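Local coordinates for iron transport multicopper oxidase FET3 (Saccharomyces cerevisiae, PDB 1ZPU), which oxidises ferrous to ferric iron with dioxygen, using four bound copper ions, for high-affinity iron uptake in yeast, at residues A[311-323]-A[374-388]. Sequence-based numbering, arbitrary orientation.
With NAG (2-acetamido-2-deoxy-beta-D-glucopyranose), chain B.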
# COMPACT_ATOMS: atom_id res chain seq x y z
N TYR A 311 2.86 23.39 2.18
CA TYR A 311 3.70 23.67 3.34
C TYR A 311 4.87 24.53 2.95
O TYR A 311 5.36 24.44 1.83
CB TYR A 311 4.22 22.38 3.97
CG TYR A 311 3.14 21.53 4.59
CD1 TYR A 311 2.97 20.20 4.20
CD2 TYR A 311 2.29 22.04 5.57
CE1 TYR A 311 1.99 19.41 4.77
CE2 TYR A 311 1.30 21.26 6.14
CZ TYR A 311 1.17 19.95 5.73
OH TYR A 311 0.20 19.16 6.29
N GLY A 312 5.32 25.37 3.89
CA GLY A 312 6.46 26.26 3.67
C GLY A 312 7.76 25.50 3.45
O GLY A 312 7.78 24.27 3.43
N GLU A 313 8.85 26.24 3.31
CA GLU A 313 10.14 25.61 3.02
C GLU A 313 10.47 24.46 3.99
O GLU A 313 10.31 24.60 5.20
CB GLU A 313 11.27 26.65 2.95
CG GLU A 313 11.18 27.57 1.72
CD GLU A 313 11.30 26.83 0.38
OE1 GLU A 313 12.38 26.92 -0.24
OE2 GLU A 313 10.33 26.15 -0.05
N PRO A 314 10.91 23.32 3.44
CA PRO A 314 11.17 22.10 4.20
C PRO A 314 12.31 22.26 5.18
O PRO A 314 13.36 22.79 4.83
CB PRO A 314 11.59 21.09 3.12
CG PRO A 314 11.23 21.70 1.82
CD PRO A 314 11.23 23.16 2.00
N ASP A 315 12.11 21.77 6.40
CA ASP A 315 13.15 21.75 7.42
C ASP A 315 14.10 20.57 7.22
O ASP A 315 15.25 20.60 7.65
CB ASP A 315 12.52 21.65 8.81
CG ASP A 315 11.63 22.82 9.11
OD1 ASP A 315 12.12 23.97 9.08
OD2 ASP A 315 10.43 22.60 9.39
N HIS A 316 13.60 19.55 6.55
CA HIS A 316 14.30 18.30 6.40
C HIS A 316 14.02 17.78 4.99
O HIS A 316 12.86 17.48 4.66
CB HIS A 316 13.79 17.32 7.45
CG HIS A 316 14.67 16.13 7.66
ND1 HIS A 316 15.65 15.75 6.77
CD2 HIS A 316 14.69 15.20 8.65
CE1 HIS A 316 16.25 14.66 7.21
NE2 HIS A 316 15.68 14.30 8.34
N VAL A 317 15.06 17.68 4.16
CA VAL A 317 14.91 17.11 2.82
C VAL A 317 15.58 15.75 2.73
O VAL A 317 16.76 15.60 3.01
CB VAL A 317 15.46 18.04 1.71
CG1 VAL A 317 15.28 17.41 0.33
CG2 VAL A 317 14.76 19.38 1.76
N ILE A 318 14.79 14.75 2.36
CA ILE A 318 15.29 13.40 2.10
C ILE A 318 15.30 13.17 0.58
O ILE A 318 14.24 13.17 -0.05
CB ILE A 318 14.41 12.34 2.82
CG1 ILE A 318 14.35 12.62 4.32
CG2 ILE A 318 14.91 10.93 2.55
CD1 ILE A 318 13.27 11.89 5.06
N THR A 319 16.48 13.00 -0.01
CA THR A 319 16.58 12.70 -1.44
C THR A 319 17.01 11.26 -1.65
O THR A 319 18.08 10.84 -1.21
CB THR A 319 17.54 13.68 -2.17
OG1 THR A 319 17.05 15.01 -2.04
CG2 THR A 319 17.64 13.34 -3.66
N VAL A 320 16.17 10.49 -2.32
CA VAL A 320 16.49 9.10 -2.59
C VAL A 320 16.39 8.76 -4.07
O VAL A 320 15.44 9.14 -4.75
CB VAL A 320 15.63 8.12 -1.74
CG1 VAL A 320 15.90 8.31 -0.26
CG2 VAL A 320 14.15 8.31 -2.03
N ASP A 321 17.40 8.04 -4.56
CA ASP A 321 17.37 7.51 -5.93
C ASP A 321 16.96 6.05 -5.89
O ASP A 321 17.42 5.29 -5.04
CB ASP A 321 18.73 7.68 -6.62
CG ASP A 321 19.09 9.15 -6.87
OD1 ASP A 321 18.29 10.05 -6.51
OD2 ASP A 321 20.17 9.42 -7.42
N VAL A 322 16.07 5.67 -6.80
CA VAL A 322 15.55 4.32 -6.87
C VAL A 322 16.18 3.57 -8.05
O VAL A 322 16.04 3.99 -9.19
CB VAL A 322 14.03 4.32 -7.05
CG1 VAL A 322 13.52 2.91 -7.25
CG2 VAL A 322 13.36 4.98 -5.86
N VAL A 323 16.85 2.47 -7.75
CA VAL A 323 17.44 1.63 -8.79
C VAL A 323 17.42 0.16 -8.38
O VAL A 323 17.40 -0.17 -7.19
CB VAL A 323 18.87 2.10 -9.15
CG1 VAL A 323 19.88 1.71 -8.07
CG2 VAL A 323 19.29 1.56 -10.50
N LEU A 374 13.02 12.36 12.34
CA LEU A 374 12.30 13.59 12.06
C LEU A 374 12.05 14.37 13.34
O LEU A 374 11.72 13.78 14.36
CB LEU A 374 10.97 13.29 11.36
CG LEU A 374 10.93 12.29 10.19
CD1 LEU A 374 9.48 12.10 9.77
CD2 LEU A 374 11.79 12.72 9.01
N GLU A 375 12.19 15.69 13.29
CA GLU A 375 12.08 16.56 14.47
C GLU A 375 10.65 16.98 14.81
O GLU A 375 9.77 16.97 13.95
CB GLU A 375 12.95 17.81 14.33
CG GLU A 375 14.46 17.55 14.33
CD GLU A 375 14.99 16.94 15.64
OE1 GLU A 375 14.66 17.45 16.74
OE2 GLU A 375 15.76 15.96 15.54
N LYS A 376 10.46 17.37 16.07
CA LYS A 376 9.14 17.61 16.69
C LYS A 376 8.00 17.99 15.77
O LYS A 376 7.02 17.26 15.71
CB LYS A 376 9.21 18.57 17.90
CG LYS A 376 10.44 19.51 17.99
CD LYS A 376 10.23 20.60 19.07
CE LYS A 376 11.28 21.71 18.99
NZ LYS A 376 11.46 22.20 17.58
N ASP A 377 8.09 19.11 15.05
CA ASP A 377 7.00 19.49 14.15
C ASP A 377 7.46 19.88 12.75
O ASP A 377 6.75 20.56 12.02
CB ASP A 377 6.16 20.63 14.74
CG ASP A 377 4.92 20.15 15.51
OD1 ASP A 377 4.26 19.19 15.05
OD2 ASP A 377 4.60 20.76 16.56
N GLU A 378 8.65 19.43 12.38
CA GLU A 378 9.29 19.91 11.18
C GLU A 378 8.56 19.56 9.91
O GLU A 378 7.84 18.55 9.85
CB GLU A 378 10.73 19.41 11.09
CG GLU A 378 10.89 17.90 10.99
CD GLU A 378 12.34 17.49 10.79
OE1 GLU A 378 13.25 18.35 10.95
OE2 GLU A 378 12.59 16.30 10.47
N ILE A 379 8.74 20.39 8.89
CA ILE A 379 8.19 20.09 7.57
C ILE A 379 9.21 19.23 6.81
O ILE A 379 10.35 19.65 6.59
CB ILE A 379 7.81 21.38 6.83
CG1 ILE A 379 6.55 21.98 7.45
CG2 ILE A 379 7.61 21.12 5.32
CD1 ILE A 379 6.53 23.49 7.49
N VAL A 380 8.79 18.03 6.44
CA VAL A 380 9.65 17.05 5.76
C VAL A 380 9.30 16.97 4.28
O VAL A 380 8.14 16.96 3.91
CB VAL A 380 9.52 15.64 6.39
CG1 VAL A 380 10.46 14.65 5.70
CG2 VAL A 380 9.82 15.68 7.88
N GLU A 381 10.33 16.90 3.45
CA GLU A 381 10.17 16.75 2.02
C GLU A 381 10.94 15.52 1.56
O GLU A 381 12.14 15.38 1.84
CB GLU A 381 10.64 18.01 1.30
CG GLU A 381 10.89 17.86 -0.19
CD GLU A 381 11.23 19.19 -0.86
OE1 GLU A 381 10.33 20.05 -0.98
OE2 GLU A 381 12.40 19.38 -1.28
N ILE A 382 10.25 14.63 0.86
CA ILE A 382 10.87 13.46 0.25
C ILE A 382 11.01 13.70 -1.25
O ILE A 382 10.04 13.94 -1.96
CB ILE A 382 10.08 12.15 0.53
CG1 ILE A 382 10.23 11.76 1.99
CG2 ILE A 382 10.60 11.01 -0.32
CD1 ILE A 382 9.20 10.75 2.46
N VAL A 383 12.24 13.67 -1.72
CA VAL A 383 12.53 13.77 -3.14
C VAL A 383 12.89 12.37 -3.63
O VAL A 383 13.86 11.77 -3.16
CB VAL A 383 13.70 14.75 -3.45
CG1 VAL A 383 13.96 14.82 -4.95
CG2 VAL A 383 13.40 16.14 -2.89
N LEU A 384 12.11 11.85 -4.56
CA LEU A 384 12.34 10.53 -5.08
C LEU A 384 12.67 10.61 -6.56
O LEU A 384 11.88 11.10 -7.36
CB LEU A 384 11.13 9.64 -4.80
CG LEU A 384 11.23 8.15 -5.14
CD1 LEU A 384 10.58 7.32 -4.07
CD2 LEU A 384 10.63 7.84 -6.48
N ASN A 385 13.86 10.12 -6.91
CA ASN A 385 14.34 10.08 -8.29
C ASN A 385 14.41 8.64 -8.84
O ASN A 385 15.30 7.87 -8.47
CB ASN A 385 15.73 10.72 -8.39
CG ASN A 385 15.74 12.14 -7.87
OD1 ASN A 385 14.93 12.97 -8.29
ND2 ASN A 385 16.67 12.44 -6.98
N ASN A 386 13.47 8.28 -9.72
CA ASN A 386 13.47 6.96 -10.34
C ASN A 386 14.55 6.81 -11.39
O ASN A 386 14.53 7.46 -12.43
CB ASN A 386 12.11 6.64 -10.98
CG ASN A 386 11.96 5.17 -11.33
OD1 ASN A 386 12.69 4.32 -10.81
ND2 ASN A 386 11.03 4.85 -12.22
N GLN A 387 15.51 5.93 -11.10
CA GLN A 387 16.59 5.62 -12.04
C GLN A 387 16.25 4.33 -12.79
O GLN A 387 17.00 3.89 -13.67
CB GLN A 387 17.88 5.43 -11.27
CG GLN A 387 19.06 6.19 -11.82
CD GLN A 387 19.14 7.59 -11.27
OE1 GLN A 387 18.66 7.87 -10.18
NE2 GLN A 387 19.75 8.49 -12.04
N ASP A 388 15.12 3.73 -12.42
CA ASP A 388 14.61 2.49 -13.01
C ASP A 388 13.57 2.80 -14.09
O ASP A 388 12.87 3.82 -14.00
CB ASP A 388 13.97 1.62 -11.91
CG ASP A 388 13.32 0.36 -12.47
OD1 ASP A 388 14.05 -0.50 -13.03
OD2 ASP A 388 12.07 0.21 -12.37
C1 NAG B . 18.26 15.73 17.71
C2 NAG B . 19.42 16.50 17.05
C3 NAG B . 19.65 17.93 17.58
C4 NAG B . 18.68 18.48 18.66
C5 NAG B . 17.58 17.48 19.08
C6 NAG B . 16.32 18.16 19.63
C7 NAG B . 21.14 14.85 16.39
C8 NAG B . 22.09 13.85 16.99
N2 NAG B . 20.65 15.75 17.24
O3 NAG B . 19.72 18.85 16.51
O4 NAG B . 19.43 18.88 19.79
O5 NAG B . 17.22 16.64 18.00
O6 NAG B . 15.63 17.22 20.45
O7 NAG B . 20.87 14.82 15.18
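From H316 paired with V380 to V322 paired with N386, strands 316-323 and 379-386 run parallel in unbroken register, their axes 4.6 Å apart at closest approach and inclined by 15°. The ladder consists of backbone bonds such as V383 N to I318 O (2.7 Å), and Q387 N to V322 O completes the last bridge. At the opposite end I379 O accepts from both D315 N and H316 N, while I379 N donates to D315 OD2 (2.8 Å), which uses its anti lone pair. D315 thus grips I379 through backbone and side chain together.

E378 reaches back over this corner: its CG sits between the backbone N and the carbonyl carbon (chi1 63°) and the extended chain brings OE2 to the edge of the H316 ring, near its plane. The same OE2 accepts a hydrogen bond from E375 N, which comes from above the carboxylate plane; an alanine here would probably leave the E375 amide without this acceptor and H316 without the carboxylate packed beside it. In the third plastocyanin-like domain of this multicopper oxidase, the pair forms the parallel step of a mixed sheet, flanked by strands 332-336 and 446-452 and packed against the sheet that holds strand 474-479. Toward the latter, I318 CD1 meets V380 CG1 (4.0 Å) and V322 CG2 rests on L384 CG.

The other face is more polar. E381 lies beside V317 and has P314 CG against its OE1, an oxygen that is salt-bridged to R450. Further along, N385 ND2 donates to D321 OD1 (2.9 Å), which lies in the amide plane of N385, and N385 OD1 accepts from F421 N. At the strand's end, N386 OD1 accepts from D388 N in an Asx turn that leads to D388, whose OD2 is hydrogen-bonded to H392, a ligand of the type 1 copper.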